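SsDNA binding protein (Aeropyrum pernix, PDB 4PSN) binds single-stranded DNA, probably holding it in a tunnel system formed between its subunits. Local coordinates at residues L11-G16 against L67-I72. Numbering follows the deposited sequence.
Sequences LVIAAG and LDVVRI
Leu11 sends its CD2 methyl over one face of the Arg71 guanidinium, 3.8 Å from NH2. The CB bond of Leu11 points away from segment 67-72, but with CG anti to the carbonyl carbon (chi1 -59°) the end of the side chain comes nearer again. NH1 of the arginine makes a salt bridge with Glu93 of strand 83-97, so the charged end is engaged while a methyl packs over its plane. Val12 is the centre of the pairing. Its N donates to Val70 O at 2.9 Å, and its O accepts from Val70 N in a nearly straight bond (N-H...O 172°). The two form an antiparallel hydrogen-bonded pair. Their side chains lie on the same face of the sheet, with Val12 CG1 3.7 Å from Val70 CG2. Leu58 of helix 40-61 also packs on Val70. Ile13 and Val69 follow as a non-hydrogen-bonded pair, their CA atoms 4.3 Å apart. Ile13 CD1 reaches Val69 CG2 at 3.9 Å, the two side chains crossing at about a right angle. Trp95 of the second subunit packs on both residues. At Ala14 the chain leaves the strand for a 3-10 turn, yet Ala14 N still bonds to Asp68 O at 2.8 Å. The Asp68 carboxylate is turned to other partners, with OD1 accepting from Arg97 N. Gly16 sits at the N-cap position of helix 17-28. This is the end of an antiparallel strand pairing in the three-stranded sheet of the N-terminal ThermoDBP-related region, where strand 6-13, outermost within this chain, lies beside the central strand 69-78 and a largely helical connection joins them.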
loop_
_atom_site.group_PDB
_atom_site.type_symbol
_atom_site.label_atom_id
_atom_site.label_comp_id
_atom_site.label_asym_id
_atom_site.label_seq_id
_atom_site.Cartn_x
_atom_site.Cartn_y
_atom_site.Cartn_z
ATOM N N LEU C 11 4.686 4.352 7.830
ATOM C CA LEU C 11 6.087 4.723 7.746
ATOM C C LEU C 11 6.264 5.585 6.520
ATOM O O LEU C 11 5.779 5.249 5.433
ATOM C CB LEU C 11 6.964 3.486 7.604
ATOM C CG LEU C 11 6.860 2.454 8.729
ATOM C CD1 LEU C 11 7.704 1.241 8.371
ATOM C CD2 LEU C 11 7.306 3.063 10.062
ATOM N N VAL C 12 6.950 6.707 6.679
ATOM C CA VAL C 12 7.228 7.545 5.516
ATOM C C VAL C 12 8.571 8.274 5.665
ATOM O O VAL C 12 8.942 8.667 6.767
ATOM C CB VAL C 12 6.043 8.527 5.250
ATOM C CG1 VAL C 12 5.925 9.538 6.381
ATOM C CG2 VAL C 12 6.193 9.218 3.894
ATOM N N ILE C 13 9.321 8.420 4.571
ATOM C CA ILE C 13 10.543 9.227 4.633
ATOM C C ILE C 13 10.149 10.656 5.017
ATOM O O ILE C 13 9.141 11.179 4.542
ATOM C CB ILE C 13 11.322 9.249 3.293
ATOM C CG1 ILE C 13 11.791 7.851 2.911
ATOM C CG2 ILE C 13 12.571 10.118 3.419
ATOM C CD1 ILE C 13 13.067 7.427 3.641
ATOM N N ALA C 14 10.934 11.296 5.872
ATOM C CA ALA C 14 10.498 12.566 6.440
ATOM C C ALA C 14 10.144 13.590 5.361
ATOM O O ALA C 14 9.160 14.321 5.493
ATOM C CB ALA C 14 11.541 13.114 7.396
ATOM N N ALA C 15 10.934 13.637 4.291
ATOM C CA ALA C 15 10.715 14.636 3.240
ATOM C C ALA C 15 9.353 14.498 2.570
ATOM O O ALA C 15 8.913 15.387 1.843
ATOM C CB ALA C 15 11.827 14.572 2.195
ATOM N N GLY C 16 8.674 13.386 2.813
ATOM C CA GLY C 16 7.423 13.152 2.127
ATOM C C GLY C 16 6.219 13.163 3.028
ATOM O O GLY C 16 5.124 12.789 2.597
ATOM N N LEU C 67 15.892 12.631 5.224
ATOM C CA LEU C 67 16.053 11.229 4.845
ATOM C C LEU C 67 15.796 10.254 6.000
ATOM O O LEU C 67 15.981 9.043 5.868
ATOM C CB LEU C 67 17.447 10.999 4.262
ATOM C CG LEU C 67 17.660 11.636 2.888
ATOM C CD1 LEU C 67 19.090 11.420 2.411
ATOM C CD2 LEU C 67 16.658 11.057 1.901
ATOM N N ASP C 68 15.380 10.781 7.140
ATOM C CA ASP C 68 14.973 9.914 8.231
ATOM C C ASP C 68 13.567 9.375 7.933
ATOM O O ASP C 68 12.956 9.740 6.926
ATOM C CB ASP C 68 14.977 10.682 9.546
ATOM C CG ASP C 68 16.373 11.001 10.036
ATOM O OD1 ASP C 68 17.365 10.343 9.619
ATOM O OD2 ASP C 68 16.460 11.910 10.878
ATOM N N VAL C 69 13.065 8.495 8.791
ATOM C CA VAL C 69 11.723 7.942 8.617
ATOM C C VAL C 69 10.863 8.393 9.796
ATOM O O VAL C 69 11.342 8.460 10.921
ATOM C CB VAL C 69 11.767 6.414 8.544
ATOM C CG1 VAL C 69 10.367 5.808 8.669
ATOM C CG2 VAL C 69 12.441 5.965 7.247
ATOM N N VAL C 70 9.608 8.740 9.533
ATOM C CA VAL C 70 8.687 9.132 10.586
ATOM C C VAL C 70 7.379 8.385 10.424
ATOM O O VAL C 70 7.111 7.808 9.379
ATOM C CB VAL C 70 8.368 10.631 10.529
ATOM C CG1 VAL C 70 9.596 11.462 10.911
ATOM C CG2 VAL C 70 7.856 11.006 9.134
ATOM N N ARG C 71 6.560 8.406 11.460
ATOM C CA ARG C 71 5.219 7.849 11.386
ATOM C C ARG C 71 4.395 8.717 12.310
ATOM O O ARG C 71 4.799 8.974 13.441
ATOM C CB ARG C 71 5.198 6.388 11.858
ATOM C CG ARG C 71 3.804 5.733 11.799
ATOM C CD ARG C 71 3.902 4.203 11.739
ATOM N NE ARG C 71 4.412 3.651 12.993
ATOM C CZ ARG C 71 4.713 2.363 13.191
ATOM N NH1 ARG C 71 5.171 1.975 14.371
ATOM N NH2 ARG C 71 4.548 1.469 12.218
ATOM N N ILE C 72 3.247 9.175 11.828
ATOM C CA ILE C 72 2.474 10.184 12.539
ATOM C C ILE C 72 1.028 9.771 12.597
ATOM O O ILE C 72 0.504 9.183 11.661
ATOM C CB ILE C 72 2.551 11.561 11.801
ATOM C CG1 ILE C 72 4.009 11.997 11.664
ATOM C CG2 ILE C 72 1.744 12.622 12.538
ATOM C CD1 ILE C 72 4.209 13.197 10.803
#